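Local coordinates for purine nucleosidase, (IunH-1) (Sulfolobus solfataricus, PDB 3T8J), which is a purine nucleosidase of the nucleoside hydrolase family, a four-chain assembly whose every subunit folds around a mixed beta sheet, at residues V160-K173 and V260-T272. Numbering follows the deposited sequence.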
ATOM      1  N   VAL A 160       2.157 -15.407   7.969  1.00 20.01           N
ATOM      2  CA  VAL A 160       1.681 -15.702   6.615  1.00 20.35           C
ATOM      3  C   VAL A 160       2.756 -15.795   5.515  1.00 19.77           C
ATOM      4  O   VAL A 160       2.403 -16.132   4.370  1.00 20.83           O
ATOM      5  CB  VAL A 160       0.604 -14.669   6.179  1.00 19.82           C
ATOM      6  CG1 VAL A 160      -0.673 -14.795   7.035  1.00 21.47           C
ATOM      7  CG2 VAL A 160       1.124 -13.252   6.216  1.00 19.50           C
ATOM      8  N   ALA A 161       4.015 -15.504   5.830  1.00 19.14           N
ATOM      9  CA  ALA A 161       5.107 -15.501   4.854  1.00 18.16           C
ATOM     10  C   ALA A 161       6.262 -16.422   5.264  1.00 18.93           C
ATOM     11  O   ALA A 161       6.563 -16.589   6.481  1.00 19.34           O
ATOM     12  CB  ALA A 161       5.621 -14.072   4.608  1.00 19.07           C
ATOM     13  N   GLU A 162       6.922 -16.964   4.261  1.00 18.15           N
ATOM     14  CA  GLU A 162       8.096 -17.805   4.378  1.00 18.68           C
ATOM     15  C   GLU A 162       9.380 -16.957   4.277  1.00 18.33           C
ATOM     16  O   GLU A 162       9.457 -15.973   3.539  1.00 18.46           O
ATOM     17  CB  GLU A 162       8.051 -18.899   3.308  1.00 19.29           C
ATOM     18  CG  GLU A 162       9.208 -19.849   3.297  1.00 19.77           C
ATOM     19  CD  GLU A 162      10.422 -19.295   2.587  1.00 21.38           C
ATOM     20  OE1 GLU A 162      10.252 -18.514   1.606  1.00 21.39           O
ATOM     21  OE2 GLU A 162      11.546 -19.673   2.982  1.00 21.30           O
ATOM     22  N   PHE A 163      10.397 -17.352   5.043  1.00 18.63           N
ATOM     23  CA  PHE A 163      11.613 -16.578   5.219  1.00 18.09           C
ATOM     24  C   PHE A 163      12.335 -16.159   3.932  1.00 17.08           C
ATOM     25  O   PHE A 163      12.651 -14.984   3.768  1.00 17.95           O
ATOM     26  CB  PHE A 163      12.576 -17.372   6.102  1.00 19.07           C
ATOM     27  CG  PHE A 163      13.823 -16.634   6.473  1.00 18.58           C
ATOM     28  CD1 PHE A 163      13.792 -15.681   7.486  1.00 20.09           C
ATOM     29  CD2 PHE A 163      15.029 -16.907   5.846  1.00 20.32           C
ATOM     30  CE1 PHE A 163      14.951 -14.998   7.852  1.00 19.92           C
ATOM     31  CE2 PHE A 163      16.186 -16.239   6.222  1.00 21.31           C
ATOM     32  CZ  PHE A 163      16.149 -15.305   7.246  1.00 19.48           C
ATOM     33  N   ASN A 164      12.624 -17.103   3.040  1.00 17.25           N
ATOM     34  CA  ASN A 164      13.443 -16.768   1.852  1.00 17.63           C
ATOM     35  C   ASN A 164      12.791 -15.663   1.015  1.00 18.12           C
ATOM     36  O   ASN A 164      13.465 -14.722   0.589  1.00 18.25           O
ATOM     37  CB  ASN A 164      13.677 -17.993   0.971  1.00 18.26           C
ATOM     38  CG  ASN A 164      14.637 -18.978   1.593  1.00 18.92           C
ATOM     39  OD1 ASN A 164      15.390 -18.635   2.514  1.00 19.49           O
ATOM     40  ND2 ASN A 164      14.643 -20.233   1.081  1.00 19.32           N
ATOM     41  N   ILE A 165      11.480 -15.771   0.794  1.00 17.88           N
ATOM     42  CA  ILE A 165      10.768 -14.748   0.017  1.00 17.21           C
ATOM     43  C   ILE A 165      10.656 -13.442   0.805  1.00 16.98           C
ATOM     44  O   ILE A 165      10.879 -12.344   0.269  1.00 17.30           O
ATOM     45  CB  ILE A 165       9.370 -15.237  -0.420  1.00 17.39           C
ATOM     46  CG1 ILE A 165       9.459 -16.584  -1.156  1.00 18.19           C
ATOM     47  CG2 ILE A 165       8.625 -14.168  -1.304  1.00 17.96           C
ATOM     48  CD1 ILE A 165      10.311 -16.552  -2.433  1.00 20.78           C
ATOM     49  N   TRP A 166      10.325 -13.537   2.104  1.00 16.75           N
ATOM     50  CA  TRP A 166      10.170 -12.353   2.954  1.00 16.45           C
ATOM     51  C   TRP A 166      11.479 -11.504   3.060  1.00 15.87           C
ATOM     52  O   TRP A 166      11.417 -10.272   3.094  1.00 15.85           O
ATOM     53  CB  TRP A 166       9.720 -12.797   4.370  1.00 17.10           C
ATOM     54  CG  TRP A 166       9.573 -11.673   5.340  1.00 16.65           C
ATOM     55  CD1 TRP A 166       8.449 -10.915   5.595  1.00 17.43           C
ATOM     56  CD2 TRP A 166      10.589 -11.170   6.219  1.00 18.38           C
ATOM     57  NE1 TRP A 166       8.713  -9.956   6.548  1.00 19.96           N
ATOM     58  CE2 TRP A 166      10.027 -10.090   6.939  1.00 19.36           C
ATOM     59  CE3 TRP A 166      11.936 -11.510   6.445  1.00 19.00           C
ATOM     60  CZ2 TRP A 166      10.754  -9.369   7.877  1.00 21.17           C
ATOM     61  CZ3 TRP A 166      12.644 -10.788   7.380  1.00 20.88           C
ATOM     62  CH2 TRP A 166      12.055  -9.726   8.078  1.00 20.68           C
ATOM     63  N   VAL A 167      12.633 -12.154   3.139  1.00 16.12           N
ATOM     64  CA  VAL A 167      13.922 -11.427   3.318  1.00 16.74           C
ATOM     65  C   VAL A 167      14.129 -10.413   2.203  1.00 16.69           C
ATOM     66  O   VAL A 167      14.491  -9.255   2.433  1.00 16.95           O
ATOM     67  CB  VAL A 167      15.108 -12.383   3.440  1.00 16.61           C
ATOM     68  CG1 VAL A 167      16.454 -11.666   3.184  1.00 18.54           C
ATOM     69  CG2 VAL A 167      15.120 -13.081   4.833  1.00 19.09           C
ATOM     70  N   ASP A 168      13.835 -10.858   0.973  1.00 16.05           N
ATOM     71  CA  ASP A 168      14.001 -10.006  -0.207  1.00 15.33           C
ATOM     72  C   ASP A 168      12.873 -10.243  -1.199  1.00 15.86           C
ATOM     73  O   ASP A 168      13.046 -10.959  -2.180  1.00 16.50           O
ATOM     74  CB  ASP A 168      15.382 -10.129  -0.843  1.00 15.84           C
ATOM     75  CG  ASP A 168      15.682  -8.985  -1.807  1.00 16.57           C
ATOM     76  OD1 ASP A 168      14.739  -8.242  -2.170  1.00 16.83           O
ATOM     77  OD2 ASP A 168      16.860  -8.808  -2.211  1.00 17.32           O
ATOM     78  N   PRO A 169      11.721  -9.621  -0.926  1.00 15.87           N
ATOM     79  CA  PRO A 169      10.561  -9.899  -1.806  1.00 16.72           C
ATOM     80  C   PRO A 169      10.672  -9.181  -3.122  1.00 17.52           C
ATOM     81  O   PRO A 169      10.035  -9.584  -4.101  1.00 17.89           O
ATOM     82  CB  PRO A 169       9.377  -9.412  -0.977  1.00 17.41           C
ATOM     83  CG  PRO A 169       9.945  -8.341  -0.117  1.00 18.14           C
ATOM     84  CD  PRO A 169      11.364  -8.750   0.212  1.00 16.50           C
ATOM     85  N   ASP A 170      11.492  -8.128  -3.172  1.00 17.00           N
ATOM     86  CA  ASP A 170      11.765  -7.443  -4.449  1.00 18.09           C
ATOM     87  C   ASP A 170      12.560  -8.359  -5.370  1.00 17.52           C
ATOM     88  O   ASP A 170      12.226  -8.536  -6.551  1.00 17.80           O
ATOM     89  CB  ASP A 170      12.478  -6.125  -4.139  1.00 18.40           C
ATOM     90  CG  ASP A 170      11.615  -5.246  -3.265  1.00 20.00           C
ATOM     91  OD1 ASP A 170      10.586  -4.754  -3.749  1.00 21.30           O
ATOM     92  OD2 ASP A 170      11.910  -5.117  -2.049  1.00 19.86           O
ATOM     93  N   ALA A 171      13.620  -8.965  -4.844  1.00 17.35           N
ATOM     94  CA  ALA A 171      14.381  -9.956  -5.596  1.00 16.83           C
ATOM     95  C   ALA A 171      13.470 -11.108  -6.052  1.00 17.37           C
ATOM     96  O   ALA A 171      13.574 -11.558  -7.205  1.00 17.10           O
ATOM     97  CB  ALA A 171      15.595 -10.501  -4.760  1.00 17.74           C
ATOM     98  N   ALA A 172      12.590 -11.589  -5.179  1.00 17.19           N
ATOM     99  CA  ALA A 172      11.681 -12.692  -5.526  1.00 16.92           C
ATOM    100  C   ALA A 172      10.770 -12.275  -6.659  1.00 17.83           C
ATOM    101  O   ALA A 172      10.535 -13.049  -7.575  1.00 18.20           O
ATOM    102  CB  ALA A 172      10.857 -13.143  -4.300  1.00 17.89           C
ATOM    103  N   LYS A 173      10.233 -11.069  -6.572  1.00 17.95           N
ATOM    104  CA  LYS A 173       9.307 -10.589  -7.620  1.00 18.44           C
ATOM    105  C   LYS A 173      10.034 -10.539  -8.955  1.00 18.77           C
ATOM    106  O   LYS A 173       9.481 -10.974 -10.005  1.00 19.42           O
ATOM    107  CB  LYS A 173       8.734  -9.214  -7.255  1.00 19.23           C
ATOM    108  CG  LYS A 173       7.592  -8.751  -8.170  1.00 23.49           C
ATOM    109  CD  LYS A 173       6.798  -7.585  -7.504  1.00 27.74           C
ATOM    110  CE  LYS A 173       5.387  -7.417  -8.025  1.00 31.81           C
ATOM    111  NZ  LYS A 173       4.367  -8.411  -7.541  1.00 34.18           N
ATOM    112  N   VAL A 260       2.023 -14.549  -7.401  1.00 18.79           N
ATOM    113  CA  VAL A 260       2.327 -13.138  -7.240  1.00 18.57           C
ATOM    114  C   VAL A 260       3.085 -12.981  -5.914  1.00 17.64           C
ATOM    115  O   VAL A 260       2.674 -13.607  -4.942  1.00 19.74           O
ATOM    116  CB  VAL A 260       1.083 -12.289  -7.189  1.00 19.81           C
ATOM    117  CG1 VAL A 260       1.427 -10.821  -6.927  1.00 21.30           C
ATOM    118  CG2 VAL A 260       0.335 -12.383  -8.556  1.00 22.17           C
ATOM    119  N   ILE A 261       4.188 -12.228  -5.953  1.00 17.82           N
ATOM    120  CA  ILE A 261       4.967 -11.942  -4.724  1.00 17.52           C
ATOM    121  C   ILE A 261       4.527 -10.597  -4.181  1.00 18.84           C
ATOM    122  O   ILE A 261       4.559  -9.577  -4.880  1.00 19.27           O
ATOM    123  CB  ILE A 261       6.452 -11.876  -5.042  1.00 17.48           C
ATOM    124  CG1 ILE A 261       6.952 -13.115  -5.782  1.00 18.79           C
ATOM    125  CG2 ILE A 261       7.257 -11.616  -3.735  1.00 18.38           C
ATOM    126  CD1 ILE A 261       6.769 -14.437  -5.013  1.00 19.08           C
ATOM    127  N   ASP A 262       4.162 -10.564  -2.902  1.00 18.10           N
ATOM    128  CA  ASP A 262       3.878  -9.290  -2.215  1.00 18.87           C
ATOM    129  C   ASP A 262       5.213  -8.640  -1.795  1.00 18.98           C
ATOM    130  O   ASP A 262       5.955  -9.214  -0.976  1.00 18.27           O
ATOM    131  CB  ASP A 262       2.980  -9.506  -1.005  1.00 18.91           C
ATOM    132  CG  ASP A 262       2.621  -8.203  -0.296  1.00 20.66           C
ATOM    133  OD1 ASP A 262       3.531  -7.396   0.014  1.00 21.77           O
ATOM    134  OD2 ASP A 262       1.412  -7.991  -0.018  1.00 22.59           O
ATOM    135  N   ASN A 263       5.577  -7.534  -2.455  1.00 18.61           N
ATOM    136  CA  ASN A 263       6.822  -6.811  -2.163  1.00 19.11           C
ATOM    137  C   ASN A 263       6.567  -5.461  -1.502  1.00 19.70           C
ATOM    138  O   ASN A 263       7.355  -4.522  -1.645  1.00 20.79           O
ATOM    139  CB  ASN A 263       7.707  -6.672  -3.412  1.00 18.91           C
ATOM    140  CG  ASN A 263       7.124  -5.715  -4.439  1.00 20.89           C
ATOM    141  OD1 ASN A 263       5.884  -5.646  -4.615  1.00 23.35           O
ATOM    142  ND2 ASN A 263       7.998  -4.989  -5.148  1.00 21.02           N
ATOM    143  N   THR A 264       5.445  -5.363  -0.787  1.00 20.83           N
ATOM    144  CA  THR A 264       5.181  -4.188   0.022  1.00 21.86           C
ATOM    145  C   THR A 264       5.940  -4.275   1.347  1.00 22.96           C
ATOM    146  O   THR A 264       6.497  -5.313   1.689  1.00 21.80           O
ATOM    147  CB  THR A 264       3.664  -4.014   0.344  1.00 22.01           C
ATOM    148  OG1 THR A 264       3.258  -4.989   1.327  1.00 22.38           O
ATOM    149  CG2 THR A 264       2.810  -4.118  -0.939  1.00 23.28           C
ATOM    150  N   ASP A 265       5.924  -3.164   2.080  1.00 25.98           N
ATOM    151  CA  ASP A 265       6.358  -3.123   3.473  1.00 27.88           C
ATOM    152  C   ASP A 265       5.166  -3.228   4.447  1.00 27.75           C
ATOM    153  O   ASP A 265       5.273  -2.873   5.640  1.00 29.21           O
ATOM    154  CB  ASP A 265       7.108  -1.812   3.742  1.00 31.26           C
ATOM    155  CG  ASP A 265       8.581  -1.918   3.484  1.00 36.97           C
ATOM    156  OD1 ASP A 265       9.254  -2.812   4.079  1.00 40.54           O
ATOM    157  OD2 ASP A 265       9.069  -1.052   2.714  1.00 46.75           O
ATOM    158  N   ASN A 266       4.032  -3.707   3.946  1.00 25.41           N
ATOM    159  CA  ASN A 266       2.855  -3.885   4.752  1.00 25.22           C
ATOM    160  C   ASN A 266       2.909  -5.246   5.486  1.00 23.11           C
ATOM    161  O   ASN A 266       3.857  -6.034   5.349  1.00 21.73           O
ATOM    162  CB  ASN A 266       1.597  -3.776   3.877  1.00 26.84           C
ATOM    163  CG  ASN A 266       1.435  -2.388   3.222  1.00 30.84           C
ATOM    164  OD1 ASN A 266       1.815  -1.376   3.810  1.00 35.28           O
ATOM    165  ND2 ASN A 266       0.836  -2.345   2.020  1.00 34.79           N
ATOM    166  N   ILE A 267       1.857  -5.543   6.237  1.00 23.22           N
ATOM    167  CA  ILE A 267       1.776  -6.782   6.978  1.00 23.34           C
ATOM    168  C   ILE A 267       1.903  -8.074   6.119  1.00 21.57           C
ATOM    169  O   ILE A 267       2.345  -9.101   6.605  1.00 21.09           O
ATOM    170  CB  ILE A 267       0.473  -6.777   7.823  1.00 25.04           C
ATOM    171  CG1 ILE A 267       0.609  -7.730   8.986  1.00 27.95           C
ATOM    172  CG2 ILE A 267      -0.765  -7.007   6.968  1.00 25.90           C
ATOM    173  CD1 ILE A 267      -0.461  -7.496  10.046  1.00 31.81           C
ATOM    174  N   THR A 268       1.497  -7.992   4.842  1.00 19.86           N
ATOM    175  CA  THR A 268       1.504  -9.085   3.891  1.00 18.85           C
ATOM    176  C   THR A 268       2.848  -9.242   3.156  1.00 17.62           C
ATOM    177  O   THR A 268       2.988 -10.100   2.276  1.00 17.43           O
ATOM    178  CB  THR A 268       0.390  -8.851   2.841  1.00 19.11           C
ATOM    179  OG1 THR A 268       0.481  -7.493   2.402  1.00 19.93           O
ATOM    180  CG2 THR A 268      -0.992  -9.135   3.449  1.00 20.67           C
ATOM    181  N   ARG A 269       3.860  -8.454   3.543  1.00 17.99           N
ATOM    182  CA  ARG A 269       5.183  -8.550   2.946  1.00 17.55           C
ATOM    183  C   ARG A 269       5.628  -9.998   2.815  1.00 17.62           C
ATOM    184  O   ARG A 269       5.593 -10.760   3.786  1.00 17.39           O
ATOM    185  CB  ARG A 269       6.217  -7.791   3.795  1.00 18.27           C
ATOM    186  CG  ARG A 269       7.664  -8.004   3.357  1.00 17.04           C
ATOM    187  CD  ARG A 269       8.694  -7.310   4.258  1.00 18.73           C
ATOM    188  NE  ARG A 269      10.035  -7.841   4.070  1.00 17.44           N
ATOM    189  CZ  ARG A 269      11.135  -7.333   4.610  1.00 19.65           C
ATOM    190  NH1 ARG A 269      11.046  -6.222   5.319  1.00 21.47           N
ATOM    191  NH2 ARG A 269      12.317  -7.909   4.407  1.00 20.04           N
ATOM    192  N   GLY A 270       6.106 -10.362   1.628  1.00 16.99           N
ATOM    193  CA  GLY A 270       6.687 -11.677   1.426  1.00 16.07           C
ATOM    194  C   GLY A 270       5.745 -12.814   1.141  1.00 15.84           C
ATOM    195  O   GLY A 270       6.209 -13.927   0.884  1.00 16.84           O
ATOM    196  N   MET A 271       4.439 -12.549   1.131  1.00 16.17           N
ATOM    197  CA  MET A 271       3.479 -13.590   0.773  1.00 16.93           C
ATOM    198  C   MET A 271       3.615 -14.014  -0.679  1.00 17.09           C
ATOM    199  O   MET A 271       3.960 -13.212  -1.560  1.00 17.57           O
ATOM    200  CB  MET A 271       2.029 -13.156   1.016  1.00 17.13           C
ATOM    201  CG  MET A 271       1.661 -13.020   2.497  1.00 17.86           C
ATOM    202  SD  MET A 271      -0.090 -12.813   2.812  1.00 21.09           S
ATOM    203  CE  MET A 271      -0.629 -14.453   2.555  1.00 22.58           C
ATOM    204  N   THR A 272       3.431 -15.307  -0.881  1.00 17.35           N
ATOM    205  CA  THR A 272       3.263 -15.900  -2.236  1.00 17.13           C
ATOM    206  C   THR A 272       1.765 -16.158  -2.444  1.00 18.09           C
ATOM    207  O   THR A 272       1.173 -17.060  -1.823  1.00 19.31           O
ATOM    208  CB  THR A 272       4.057 -17.206  -2.365  1.00 17.91           C
ATOM    209  OG1 THR A 272       3.698 -18.088  -1.291  1.00 18.72           O
ATOM    210  CG2 THR A 272       5.573 -16.957  -2.335  1.00 19.38           C
TER
HETATM  211  O   HOH W   1       2.850 -16.767   1.684  1.00 12.98           O
HETATM  212  O   HOH W   2       5.805 -16.589   1.526  1.00 12.73           O
HETATM  213  O   HOH W   3       4.806 -10.909  -8.541  1.00 19.81           O
HETATM  214  O   HOH W   4       2.787  -7.562  -5.925  1.00 37.48           O
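Gly270 brings its bare backbone right up against helix 163-167: its CA sits 3.9 Å from Trp166 CA, a gap with no room for a side chain. Bumps fit in on both sides of this bare spot. Ala161 CB presses on the carbonyl Arg269 O at 3.4 Å, while Pro169 sets CB against the carbonyl of Asp262. Arg269 then reaches out along the helix end, its chain extended from CG to NE, and lays its guanidinium flat on the Trp166 indole, planes 12° apart, as a cation-pi stack. The same group turns its edge to Trp166 O, which takes both NE (3.0 Å) and NH2 (2.8 Å) side-on; NH2 also bonds Asn71 O.

The loop making this approach is the hairpin that joins strand 251-261 to the edge strand 272-275 of the nucleoside hydrolase sheet, and it packs on the two short helices that precede strand 182-185. At the foot of the hairpin Ile261 supplies an apolar knob: CG2 drops into a hollow walled by Ile165 CG2, Ala172 CB and Pro169, with Pro169 O 3.5 Å away. Lys173 lays CB against Ile261 CB and CD against the Asn263 amide, and a bend at chi4 (76°) turns NZ onto Ile261 O at 2.9 Å. Beside it, Asn263 ND2 meets Asp170 OD1 nearly head-on, the amide and carboxylate planes 67° apart; Lys70 makes a salt bridge to the other oxygen of this carboxylate. At the far end Val160 CG2 rests on Met271 SD (3.6 Å), next to Trp283 and Met271 of a second subunit.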